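Local coordinates for CysE, serine acetyltransferase (Brucella abortus, PDB 4HZD), which transfers an acetyl group from acetyl-coenzyme A to L-serine, giving the O-acetylserine from which cysteine is made, at residues W20-A25 and S106-P111; A43-Q48 and D110-L115; E53-R58 and K116-I121; D100-Y105 and F165-T170. All coordinates share one frame; numbering follows the deposited sequence.

Overall arrangement
Contacts 1, 2 and 3 join helices of the N-terminal serine acetyltransferase domain, whereas contact 4 ties the end of helix 87-101 to the left-handed beta-helical domain. Contacts 1 and 2 share Asp-110 and Pro-111 and both use helix 109-113, their centres about 8 Å apart; the centres of contacts 2 and 3 are also about 8 Å apart, linked by hydrogen bonds from His-119 and Arg-58 to backbone oxygens of helix 109-113. All touching residues of contacts 2 and 3 are buried; contacts 1 and 4 are only partly so. None has a direct hydrogen bond between its segments. The first three rest on packing, while contact 4 adds a water between Asp-102 and Asp-167, the latter close to coenzyme A.

Contact 1 (W20-A25 and S106-P111); sequences WHSIRA and SRFMDP
The backbones come closest where the CA atoms of Ile-23 and Met-109 stand 5.0 Å apart, so segment 20-25 of helix 18-33 lies almost directly against residues 108-109, where the chain leads into helix 109-113. Ile-23 fills the junction with its longer branch: CG1 is 3.5 Å from the backbone N of Met-109 and 3.7 Å from CB of Phe-108. A chi1 of -75° puts CG1 beside the backbone N of Ile-23, and the extended chi2 (162°) carries CD1 on over the Phe-108 peptide, 3.7 Å from Phe-108 O. The Ile-23 and Phe-108 side chains cross at about a right angle. Ser-22 meets the same ring at its edge, near the ring plane, its CB 3.7 Å from Phe-108 CD2; its hydroxyl is engaged elsewhere, with Pro-18 O. Met-109 adds its CB, 4.1 Å from Ile-23 CG1, before the chain bends at chi3. Carbon contacts carry the interface, and no hydrogen bond crosses between the segments, although OE1 of Glu-26, three residues after Ile-23, accepts from Met-109 N. Phe-108 also packs on Ile-95 and Gln-96, so its ring lies between helix 18-33 and helix 87-101, while Leu-51 of helix 51-63 touches Ile-23.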
# COMPACT_ATOMS: atom_id res chain seq x y z
N TRP A 20 -21.38 -14.49 -18.85
CA TRP A 20 -21.11 -13.05 -18.55
C TRP A 20 -22.33 -12.30 -18.11
O TRP A 20 -22.27 -11.46 -17.18
CB TRP A 20 -20.52 -12.40 -19.78
CG TRP A 20 -20.17 -10.92 -19.69
CD1 TRP A 20 -20.42 -9.95 -20.65
CD2 TRP A 20 -19.46 -10.22 -18.60
NE1 TRP A 20 -19.91 -8.73 -20.27
CE2 TRP A 20 -19.32 -8.82 -19.04
CE3 TRP A 20 -18.93 -10.59 -17.36
CZ2 TRP A 20 -18.69 -7.86 -18.25
CZ3 TRP A 20 -18.29 -9.62 -16.58
CH2 TRP A 20 -18.19 -8.28 -17.01
N HIS A 21 -23.45 -12.53 -18.77
CA HIS A 21 -24.67 -11.80 -18.41
C HIS A 21 -25.15 -12.17 -17.04
O HIS A 21 -25.56 -11.29 -16.28
CB HIS A 21 -25.79 -11.95 -19.46
CG HIS A 21 -25.42 -11.39 -20.80
ND1 HIS A 21 -25.48 -12.13 -21.93
CD2 HIS A 21 -24.93 -10.14 -21.18
CE1 HIS A 21 -25.07 -11.38 -22.98
NE2 HIS A 21 -24.72 -10.16 -22.52
N SER A 22 -25.12 -13.46 -16.68
CA SER A 22 -25.50 -13.83 -15.31
C SER A 22 -24.56 -13.22 -14.29
O SER A 22 -25.00 -12.78 -13.23
CB SER A 22 -25.52 -15.35 -15.08
OG SER A 22 -26.15 -15.97 -16.15
N ILE A 23 -23.26 -13.22 -14.59
CA ILE A 23 -22.29 -12.63 -13.67
C ILE A 23 -22.57 -11.13 -13.47
O ILE A 23 -22.55 -10.66 -12.36
CB ILE A 23 -20.83 -12.88 -14.11
CG1 ILE A 23 -20.44 -14.33 -13.81
CG2 ILE A 23 -19.86 -11.91 -13.39
CD1 ILE A 23 -19.21 -14.80 -14.58
N ARG A 24 -22.86 -10.40 -14.54
CA ARG A 24 -23.20 -8.97 -14.42
C ARG A 24 -24.45 -8.74 -13.53
O ARG A 24 -24.46 -7.86 -12.66
CB ARG A 24 -23.40 -8.34 -15.80
CG ARG A 24 -22.12 -8.23 -16.64
CD ARG A 24 -22.38 -7.29 -17.85
NE ARG A 24 -22.60 -5.91 -17.41
CZ ARG A 24 -21.63 -5.07 -17.07
NH1 ARG A 24 -20.36 -5.45 -17.08
NH2 ARG A 24 -21.92 -3.83 -16.71
N ALA A 25 -25.49 -9.54 -13.75
CA ALA A 25 -26.72 -9.44 -12.94
C ALA A 25 -26.47 -9.77 -11.45
O ALA A 25 -26.96 -9.07 -10.53
CB ALA A 25 -27.78 -10.36 -13.52
N SER A 106 -23.56 -21.52 -5.89
CA SER A 106 -24.66 -21.49 -6.88
C SER A 106 -24.48 -20.52 -8.06
O SER A 106 -25.39 -20.38 -8.87
CB SER A 106 -25.99 -21.20 -6.19
OG SER A 106 -26.28 -22.22 -5.26
N ARG A 107 -23.32 -19.86 -8.18
CA ARG A 107 -23.25 -18.76 -9.16
C ARG A 107 -22.00 -18.82 -10.05
O ARG A 107 -20.91 -19.16 -9.58
CB ARG A 107 -23.38 -17.40 -8.44
CG ARG A 107 -24.61 -17.29 -7.50
CD ARG A 107 -24.57 -16.02 -6.66
NE ARG A 107 -23.29 -15.91 -5.95
CZ ARG A 107 -22.86 -14.82 -5.34
NH1 ARG A 107 -23.62 -13.73 -5.32
NH2 ARG A 107 -21.67 -14.82 -4.74
N PHE A 108 -22.16 -18.49 -11.34
CA PHE A 108 -21.02 -18.31 -12.24
C PHE A 108 -20.01 -17.29 -11.68
O PHE A 108 -18.78 -17.38 -11.94
CB PHE A 108 -21.52 -17.83 -13.61
CG PHE A 108 -22.32 -18.85 -14.35
CD1 PHE A 108 -21.80 -20.12 -14.59
CD2 PHE A 108 -23.58 -18.54 -14.82
CE1 PHE A 108 -22.53 -21.07 -15.27
CE2 PHE A 108 -24.32 -19.50 -15.50
CZ PHE A 108 -23.79 -20.77 -15.73
N MET A 109 -20.52 -16.35 -10.90
CA MET A 109 -19.66 -15.28 -10.31
C MET A 109 -18.72 -15.82 -9.21
O MET A 109 -17.66 -15.22 -8.95
CB MET A 109 -20.55 -14.18 -9.74
CG MET A 109 -19.79 -12.95 -9.29
SD MET A 109 -20.93 -11.59 -8.97
CE MET A 109 -21.51 -11.81 -7.31
N ASP A 110 -19.10 -16.94 -8.57
CA ASP A 110 -18.34 -17.47 -7.43
C ASP A 110 -16.88 -17.80 -7.80
O ASP A 110 -15.98 -17.33 -7.12
CB ASP A 110 -19.06 -18.65 -6.70
CG ASP A 110 -20.41 -18.23 -6.10
OD1 ASP A 110 -20.58 -17.06 -5.72
OD2 ASP A 110 -21.33 -19.06 -6.04
N PRO A 111 -16.63 -18.60 -8.87
CA PRO A 111 -15.19 -18.77 -9.22
C PRO A 111 -14.46 -17.47 -9.64
O PRO A 111 -13.28 -17.26 -9.29
CB PRO A 111 -15.22 -19.75 -10.41
CG PRO A 111 -16.67 -19.77 -10.89
CD PRO A 111 -17.49 -19.50 -9.66

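Contact 2 (A43-Q48 and D110-L115)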
# COMPACT_ATOMS: atom_id res chain seq x y z
N ALA A 43 -15.52 -2.30 -9.67
CA ALA A 43 -14.18 -2.24 -10.26
C ALA A 43 -13.81 -3.59 -10.86
O ALA A 43 -13.03 -3.66 -11.84
CB ALA A 43 -13.16 -1.83 -9.22
N THR A 44 -14.34 -4.67 -10.27
CA THR A 44 -13.97 -5.96 -10.82
C THR A 44 -14.92 -6.55 -11.87
O THR A 44 -14.46 -7.27 -12.73
CB THR A 44 -13.34 -7.02 -9.83
OG1 THR A 44 -13.86 -8.35 -10.01
CG2 THR A 44 -13.13 -6.55 -8.41
N ILE A 45 -16.22 -6.26 -11.78
CA ILE A 45 -17.18 -6.79 -12.74
C ILE A 45 -17.88 -5.65 -13.51
O ILE A 45 -17.80 -5.60 -14.73
CB ILE A 45 -18.31 -7.58 -12.02
CG1 ILE A 45 -17.76 -8.75 -11.17
CG2 ILE A 45 -19.42 -7.97 -12.99
CD1 ILE A 45 -17.17 -9.90 -11.96
N LEU A 46 -18.61 -4.79 -12.79
CA LEU A 46 -19.63 -3.96 -13.45
C LEU A 46 -19.05 -2.88 -14.38
O LEU A 46 -19.64 -2.58 -15.40
CB LEU A 46 -20.64 -3.43 -12.44
CG LEU A 46 -21.53 -4.57 -11.92
CD1 LEU A 46 -22.22 -4.21 -10.63
CD2 LEU A 46 -22.56 -5.00 -12.97
N ASN A 47 -17.88 -2.33 -14.06
CA ASN A 47 -17.22 -1.39 -14.96
C ASN A 47 -16.48 -2.08 -16.12
O ASN A 47 -15.96 -1.38 -16.99
CB ASN A 47 -16.18 -0.49 -14.24
CG ASN A 47 -16.80 0.45 -13.22
OD1 ASN A 47 -18.00 0.69 -13.24
ND2 ASN A 47 -15.97 0.99 -12.31
N GLN A 48 -16.36 -3.41 -16.11
CA GLN A 48 -15.56 -4.10 -17.12
C GLN A 48 -16.43 -4.32 -18.36
O GLN A 48 -17.62 -4.61 -18.23
CB GLN A 48 -15.03 -5.44 -16.58
CG GLN A 48 -14.20 -5.31 -15.30
CD GLN A 48 -12.80 -4.78 -15.56
OE1 GLN A 48 -12.38 -4.65 -16.70
NE2 GLN A 48 -12.07 -4.49 -14.49
N ASP A 110 -19.10 -16.94 -8.57
CA ASP A 110 -18.34 -17.47 -7.43
C ASP A 110 -16.88 -17.80 -7.80
O ASP A 110 -15.98 -17.33 -7.12
CB ASP A 110 -19.06 -18.65 -6.70
CG ASP A 110 -20.41 -18.23 -6.10
OD1 ASP A 110 -20.58 -17.06 -5.72
OD2 ASP A 110 -21.33 -19.06 -6.04
N PRO A 111 -16.63 -18.60 -8.87
CA PRO A 111 -15.19 -18.77 -9.22
C PRO A 111 -14.46 -17.47 -9.64
O PRO A 111 -13.28 -17.26 -9.29
CB PRO A 111 -15.22 -19.75 -10.41
CG PRO A 111 -16.67 -19.77 -10.89
CD PRO A 111 -17.49 -19.50 -9.66
N VAL A 112 -15.15 -16.63 -10.42
CA VAL A 112 -14.54 -15.41 -10.91
C VAL A 112 -14.04 -14.55 -9.75
O VAL A 112 -12.88 -14.07 -9.75
CB VAL A 112 -15.53 -14.62 -11.79
CG1 VAL A 112 -14.94 -13.27 -12.16
CG2 VAL A 112 -15.85 -15.44 -13.03
N LEU A 113 -14.85 -14.42 -8.70
CA LEU A 113 -14.41 -13.52 -7.62
C LEU A 113 -13.62 -14.19 -6.51
O LEU A 113 -12.76 -13.54 -5.92
CB LEU A 113 -15.61 -12.82 -6.98
CG LEU A 113 -16.40 -11.92 -7.89
CD1 LEU A 113 -17.62 -11.50 -7.07
CD2 LEU A 113 -15.56 -10.72 -8.33
N TYR A 114 -13.94 -15.45 -6.21
CA TYR A 114 -13.59 -16.03 -4.89
C TYR A 114 -12.64 -17.23 -4.90
O TYR A 114 -11.76 -17.36 -4.03
CB TYR A 114 -14.86 -16.32 -4.04
CG TYR A 114 -15.77 -15.12 -3.89
CD1 TYR A 114 -15.29 -13.91 -3.37
CD2 TYR A 114 -17.11 -15.17 -4.34
CE1 TYR A 114 -16.11 -12.79 -3.28
CE2 TYR A 114 -17.94 -14.06 -4.23
CZ TYR A 114 -17.44 -12.87 -3.68
OH TYR A 114 -18.24 -11.75 -3.60
N LEU A 115 -12.77 -18.09 -5.91
CA LEU A 115 -12.14 -19.39 -5.78
C LEU A 115 -10.72 -19.42 -6.31
O LEU A 115 -10.46 -19.29 -7.52
CB LEU A 115 -13.03 -20.51 -6.31
CG LEU A 115 -14.49 -20.37 -5.83
CD1 LEU A 115 -15.41 -21.27 -6.64
CD2 LEU A 115 -14.62 -20.58 -4.32
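Apolar packing accounts for most of this contact, and it is concentrated on the ends of Ile-45, Val-112 and Leu-113. Ile-45 CD1 reaches both partners, lying 4.0 Å from Val-112 CG1 and 4.1 Å from Leu-113 CD2. A chi1 of -58° sets Ile-45 CG1 beside the backbone N and 4.1 Å from Leu-113 CD2, and the second torsion, -69°, turns CD1 to where it meets the two methyl groups. The backbones remain well apart, with 8.2 Å between the nearest CA atoms, those of Thr-44 and Leu-113; side-chain ends span the gap.

The same Leu-113 methyl also meets a polar atom: Thr-44 OG1 stands 3.4 Å from Leu-113 CD2, and this hydroxyl oxygen is buried without a hydrogen-bonding partner in the model.

No hydrogen bond crosses between the two segments. Within 43-48, Gln-48 NE2 donates to Ala-43 O at 2.9 Å, with an N-H...O angle of 146°; this bond returns the side chain to the first residue of the segment, across the wider pi-type turn that includes residues 43-46.

Around the patch, Ile-23 of helix 18-33 touches both Ile-45 and Val-112, His-57 and Arg-58 of helix 51-63 pack on Thr-44, and Ile-95 of helix 87-101 lies against Val-112.

Contact 3 (E53-R58 and K116-I121)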
# COMPACT_ATOMS: atom_id res chain seq x y z
N GLU A 53 -11.86 -9.33 -19.24
CA GLU A 53 -11.30 -8.20 -18.50
C GLU A 53 -11.60 -8.26 -17.00
O GLU A 53 -10.73 -7.93 -16.21
CB GLU A 53 -11.71 -6.87 -19.12
CG GLU A 53 -10.89 -6.54 -20.36
CD GLU A 53 -11.53 -5.42 -21.16
OE1 GLU A 53 -10.91 -4.35 -21.28
OE2 GLU A 53 -12.67 -5.62 -21.66
N ALA A 54 -12.79 -8.70 -16.61
CA ALA A 54 -13.07 -8.94 -15.18
C ALA A 54 -12.12 -9.98 -14.52
O ALA A 54 -11.67 -9.75 -13.37
CB ALA A 54 -14.53 -9.39 -14.99
N VAL A 55 -11.93 -11.12 -15.20
CA VAL A 55 -11.08 -12.26 -14.72
C VAL A 55 -9.64 -11.78 -14.64
O VAL A 55 -8.99 -11.93 -13.58
CB VAL A 55 -11.21 -13.55 -15.64
CG1 VAL A 55 -10.17 -14.64 -15.34
CG2 VAL A 55 -12.61 -14.17 -15.53
N MET A 56 -9.16 -11.15 -15.70
CA MET A 56 -7.78 -10.57 -15.68
C MET A 56 -7.59 -9.58 -14.56
O MET A 56 -6.56 -9.62 -13.86
CB MET A 56 -7.41 -9.92 -17.02
CG MET A 56 -7.40 -10.93 -18.14
SD MET A 56 -6.94 -10.31 -19.77
CE MET A 56 -7.83 -8.77 -19.84
N HIS A 57 -8.58 -8.69 -14.38
CA HIS A 57 -8.53 -7.72 -13.30
C HIS A 57 -8.54 -8.36 -11.92
O HIS A 57 -7.69 -8.04 -11.09
CB HIS A 57 -9.66 -6.71 -13.41
CG HIS A 57 -9.73 -5.76 -12.24
ND1 HIS A 57 -9.24 -4.51 -12.30
CD2 HIS A 57 -10.28 -5.91 -10.99
CE1 HIS A 57 -9.47 -3.88 -11.14
NE2 HIS A 57 -10.09 -4.74 -10.33
N ARG A 58 -9.50 -9.24 -11.65
CA ARG A 58 -9.52 -9.97 -10.37
C ARG A 58 -8.18 -10.63 -10.06
O ARG A 58 -7.61 -10.45 -8.95
CB ARG A 58 -10.61 -11.03 -10.36
CG ARG A 58 -10.68 -11.79 -9.04
CD ARG A 58 -11.42 -10.94 -8.01
NE ARG A 58 -11.17 -11.30 -6.62
CZ ARG A 58 -10.37 -10.63 -5.79
NH1 ARG A 58 -9.67 -9.61 -6.25
NH2 ARG A 58 -10.23 -11.00 -4.52
N LYS A 116 -9.78 -19.57 -5.37
CA LYS A 116 -8.36 -19.47 -5.71
C LYS A 116 -7.91 -20.57 -6.67
O LYS A 116 -7.00 -20.36 -7.46
CB LYS A 116 -7.47 -19.41 -4.43
CG LYS A 116 -7.36 -20.72 -3.66
CD LYS A 116 -6.69 -20.51 -2.29
CE LYS A 116 -6.25 -21.85 -1.72
NZ LYS A 116 -5.86 -21.70 -0.28
N GLY A 117 -8.60 -21.73 -6.68
CA GLY A 117 -8.29 -22.75 -7.69
C GLY A 117 -8.48 -22.22 -9.11
O GLY A 117 -7.61 -22.38 -9.98
N PHE A 118 -9.62 -21.57 -9.35
CA PHE A 118 -9.89 -20.99 -10.66
C PHE A 118 -8.86 -19.87 -10.97
O PHE A 118 -8.34 -19.79 -12.09
CB PHE A 118 -11.33 -20.43 -10.72
CG PHE A 118 -11.62 -19.64 -11.96
CD1 PHE A 118 -11.92 -20.30 -13.14
CD2 PHE A 118 -11.59 -18.24 -11.94
CE1 PHE A 118 -12.19 -19.58 -14.30
CE2 PHE A 118 -11.86 -17.51 -13.09
CZ PHE A 118 -12.14 -18.18 -14.29
N HIS A 119 -8.54 -19.02 -9.99
CA HIS A 119 -7.54 -17.97 -10.19
C HIS A 119 -6.18 -18.58 -10.50
O HIS A 119 -5.46 -18.11 -11.40
CB HIS A 119 -7.42 -17.06 -8.97
CG HIS A 119 -8.72 -16.38 -8.60
ND1 HIS A 119 -9.08 -16.17 -7.33
CD2 HIS A 119 -9.77 -15.94 -9.38
CE1 HIS A 119 -10.29 -15.58 -7.30
NE2 HIS A 119 -10.70 -15.43 -8.56
N ALA A 120 -5.82 -19.66 -9.79
CA ALA A 120 -4.55 -20.33 -10.11
C ALA A 120 -4.50 -20.90 -11.51
O ALA A 120 -3.44 -20.92 -12.14
CB ALA A 120 -4.23 -21.42 -9.10
N ILE A 121 -5.59 -21.46 -11.99
CA ILE A 121 -5.54 -22.09 -13.30
C ILE A 121 -5.17 -21.07 -14.38
O ILE A 121 -4.29 -21.32 -15.23
CB ILE A 121 -6.86 -22.78 -13.66
CG1 ILE A 121 -7.04 -24.08 -12.87
CG2 ILE A 121 -6.90 -23.17 -15.13
CD1 ILE A 121 -8.51 -24.49 -12.82
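Two side chains extend anti to their own backbone N to make the first pair: CG1 of Val-55 (chi1 169°) and CG of Phe-118 (chi1 172°). These torsions bring Val-55 CG1 to 4.0 Å from Phe-118 CE2, slightly nearer than to CZ, so the methyl meets one end of the ring, in an oblique approach. The two side chains cross at about a right angle.

The second pair is reached differently. Arg-58 also has CG anti to its backbone N, while His-119 has CG beside the backbone N, and in this setting Arg-58 CG lies 3.7 Å from His-119 NE2: an aliphatic carbon of the arginine, rather than its guanidinium, makes the close approach. Beyond CG the arginine bends at chi2. The guanidinium and imidazole planes are 78° apart, and Arg-58 NE remains 4.6 Å from His-119 NE2.

The polar ends are held outside the two segments. Arg-58 NE donates to Leu-113 O and His-119 NE2 to Val-112 O, tying both helices to helix 109-113. His-119 ND1 is hydrogen-bonded to Arg-62 NH1, which joins helices 116-132 and 51-63 directly, and Arg-58 NH1 forms a salt bridge to Asp-67 of the second subunit. Helix 87-101 borders the apolar pair, with Trp-87 on Val-55 and Ile-95 on Phe-118, while Phe-40 and Thr-44 of helix 38-46 lie against Arg-58.

Contact 4 (D100-Y105 and F165-T170); sequences DRDPAY and FLDHAT
At the edge of the left-handed beta-helix, strand 165-166 leads into a loop carrying His-168, part of the coenzyme A pocket, and the end of helix 87-101 packs on this region. Phe-165 provides the main surface. Arg-101 runs past it in the opposite direction, extended from CG to NE, with CB 3.7 Å from Phe-165 CD2 and NH1 3.5 Å from Phe-165 CB. The guanidinium and ring planes are 77° apart; the Arg-101 nitrogens are held elsewhere, NH2 by Gly-163 O and NH1 by Ser-185 OG. At the far end of the ring, Asp-102 CB is 3.7 Å from Phe-165 CZ.

Asp-102 also forms an Asx turn: its OD1 accepts from Ala-104 N at 2.9 Å, the N-H...O angle being 159°, within a type I beta turn from Asp-102 to Tyr-105. The donor stands above the carboxylate plane. The other oxygen faces Asp-167, whose side chain lies about 5 Å from coenzyme A and whose OD1 sits over the centre of the His-168 ring, which touches coenzyme A. The carboxylates, with planes 62° apart, come within 3.8 Å (Asp-102 OD2 to Asp-167 OD1), a like-charge approach that a water probably eases: it donates to both, 2.7 Å from Asp-102 OD2 and 3.0 Å from Asp-167 OD1.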
# COMPACT_ATOMS: atom_id res chain seq x y z
N ASP A 100 -20.90 -26.72 -12.66
CA ASP A 100 -21.41 -28.10 -12.81
C ASP A 100 -20.97 -29.09 -11.74
O ASP A 100 -21.69 -30.04 -11.46
CB ASP A 100 -21.03 -28.66 -14.18
CG ASP A 100 -21.76 -27.96 -15.32
OD1 ASP A 100 -22.80 -27.34 -15.09
OD2 ASP A 100 -21.29 -28.03 -16.46
N ARG A 101 -19.79 -28.87 -11.15
CA ARG A 101 -19.15 -29.89 -10.31
C ARG A 101 -19.13 -29.56 -8.80
O ARG A 101 -18.92 -30.45 -8.03
CB ARG A 101 -17.73 -30.24 -10.79
CG ARG A 101 -17.63 -30.68 -12.25
CD ARG A 101 -16.19 -31.00 -12.66
NE ARG A 101 -16.07 -30.82 -14.10
CZ ARG A 101 -14.95 -30.65 -14.79
NH1 ARG A 101 -13.75 -30.67 -14.20
NH2 ARG A 101 -15.03 -30.48 -16.10
N ASP A 102 -19.35 -28.30 -8.39
CA ASP A 102 -19.36 -27.95 -6.95
C ASP A 102 -20.74 -27.55 -6.40
O ASP A 102 -21.23 -26.46 -6.73
CB ASP A 102 -18.41 -26.78 -6.67
CG ASP A 102 -18.06 -26.63 -5.16
OD1 ASP A 102 -18.71 -27.23 -4.26
OD2 ASP A 102 -17.11 -25.88 -4.87
N PRO A 103 -21.31 -28.37 -5.50
CA PRO A 103 -22.63 -28.03 -4.91
C PRO A 103 -22.60 -26.83 -3.94
O PRO A 103 -23.66 -26.21 -3.68
CB PRO A 103 -23.01 -29.31 -4.14
CG PRO A 103 -22.03 -30.37 -4.59
CD PRO A 103 -20.78 -29.63 -4.94
N ALA A 104 -21.41 -26.49 -3.44
CA ALA A 104 -21.24 -25.49 -2.39
C ALA A 104 -21.48 -24.06 -2.86
O ALA A 104 -21.61 -23.17 -2.04
CB ALA A 104 -19.85 -25.63 -1.78
N TYR A 105 -21.48 -23.84 -4.18
CA TYR A 105 -21.62 -22.50 -4.79
C TYR A 105 -22.69 -22.54 -5.86
O TYR A 105 -22.72 -23.48 -6.64
CB TYR A 105 -20.27 -22.02 -5.38
CG TYR A 105 -19.19 -21.99 -4.33
CD1 TYR A 105 -19.15 -20.97 -3.38
CD2 TYR A 105 -18.28 -23.04 -4.23
CE1 TYR A 105 -18.20 -20.98 -2.37
CE2 TYR A 105 -17.33 -23.06 -3.23
CZ TYR A 105 -17.29 -22.02 -2.30
OH TYR A 105 -16.34 -22.04 -1.30
N PHE A 165 -11.28 -28.28 -12.96
CA PHE A 165 -11.79 -27.88 -11.67
C PHE A 165 -10.76 -28.17 -10.56
O PHE A 165 -10.41 -29.34 -10.30
CB PHE A 165 -13.13 -28.57 -11.44
CG PHE A 165 -13.75 -28.29 -10.10
CD1 PHE A 165 -13.71 -27.01 -9.54
CD2 PHE A 165 -14.44 -29.29 -9.44
CE1 PHE A 165 -14.32 -26.76 -8.31
CE2 PHE A 165 -15.05 -29.06 -8.20
CZ PHE A 165 -14.98 -27.80 -7.64
N LEU A 166 -10.26 -27.09 -9.94
CA LEU A 166 -9.26 -27.14 -8.87
C LEU A 166 -9.95 -26.78 -7.57
O LEU A 166 -10.08 -25.59 -7.20
CB LEU A 166 -8.14 -26.13 -9.17
CG LEU A 166 -6.71 -26.61 -9.22
CD1 LEU A 166 -6.54 -27.79 -10.20
CD2 LEU A 166 -5.75 -25.45 -9.58
N ASP A 167 -10.45 -27.80 -6.90
CA ASP A 167 -11.42 -27.58 -5.84
C ASP A 167 -10.65 -27.37 -4.56
O ASP A 167 -9.87 -28.23 -4.18
CB ASP A 167 -12.37 -28.80 -5.74
CG ASP A 167 -13.50 -28.63 -4.69
OD1 ASP A 167 -13.78 -27.50 -4.23
OD2 ASP A 167 -14.12 -29.65 -4.32
N HIS A 168 -10.84 -26.21 -3.90
CA HIS A 168 -10.13 -25.88 -2.61
C HIS A 168 -8.69 -25.49 -2.84
O HIS A 168 -8.26 -24.47 -2.34
CB HIS A 168 -10.26 -26.99 -1.54
CG HIS A 168 -11.68 -27.34 -1.19
ND1 HIS A 168 -12.57 -26.43 -0.74
CD2 HIS A 168 -12.38 -28.56 -1.27
CE1 HIS A 168 -13.78 -27.02 -0.54
NE2 HIS A 168 -13.66 -28.32 -0.86
N ALA A 169 -7.98 -26.30 -3.65
CA ALA A 169 -6.63 -26.04 -4.21
C ALA A 169 -5.43 -26.01 -3.29
O ALA A 169 -4.32 -26.31 -3.73
CB ALA A 169 -6.63 -24.79 -5.12
N THR A 170 -5.60 -25.65 -2.02
CA THR A 170 -4.42 -25.48 -1.16
C THR A 170 -3.46 -26.69 -1.21
O THR A 170 -3.84 -27.80 -0.88
CB THR A 170 -4.84 -25.33 0.31
OG1 THR A 170 -5.91 -24.38 0.43
CG2 THR A 170 -3.60 -25.00 1.23
O HOH W 1 -14.63 -24.98 -5.54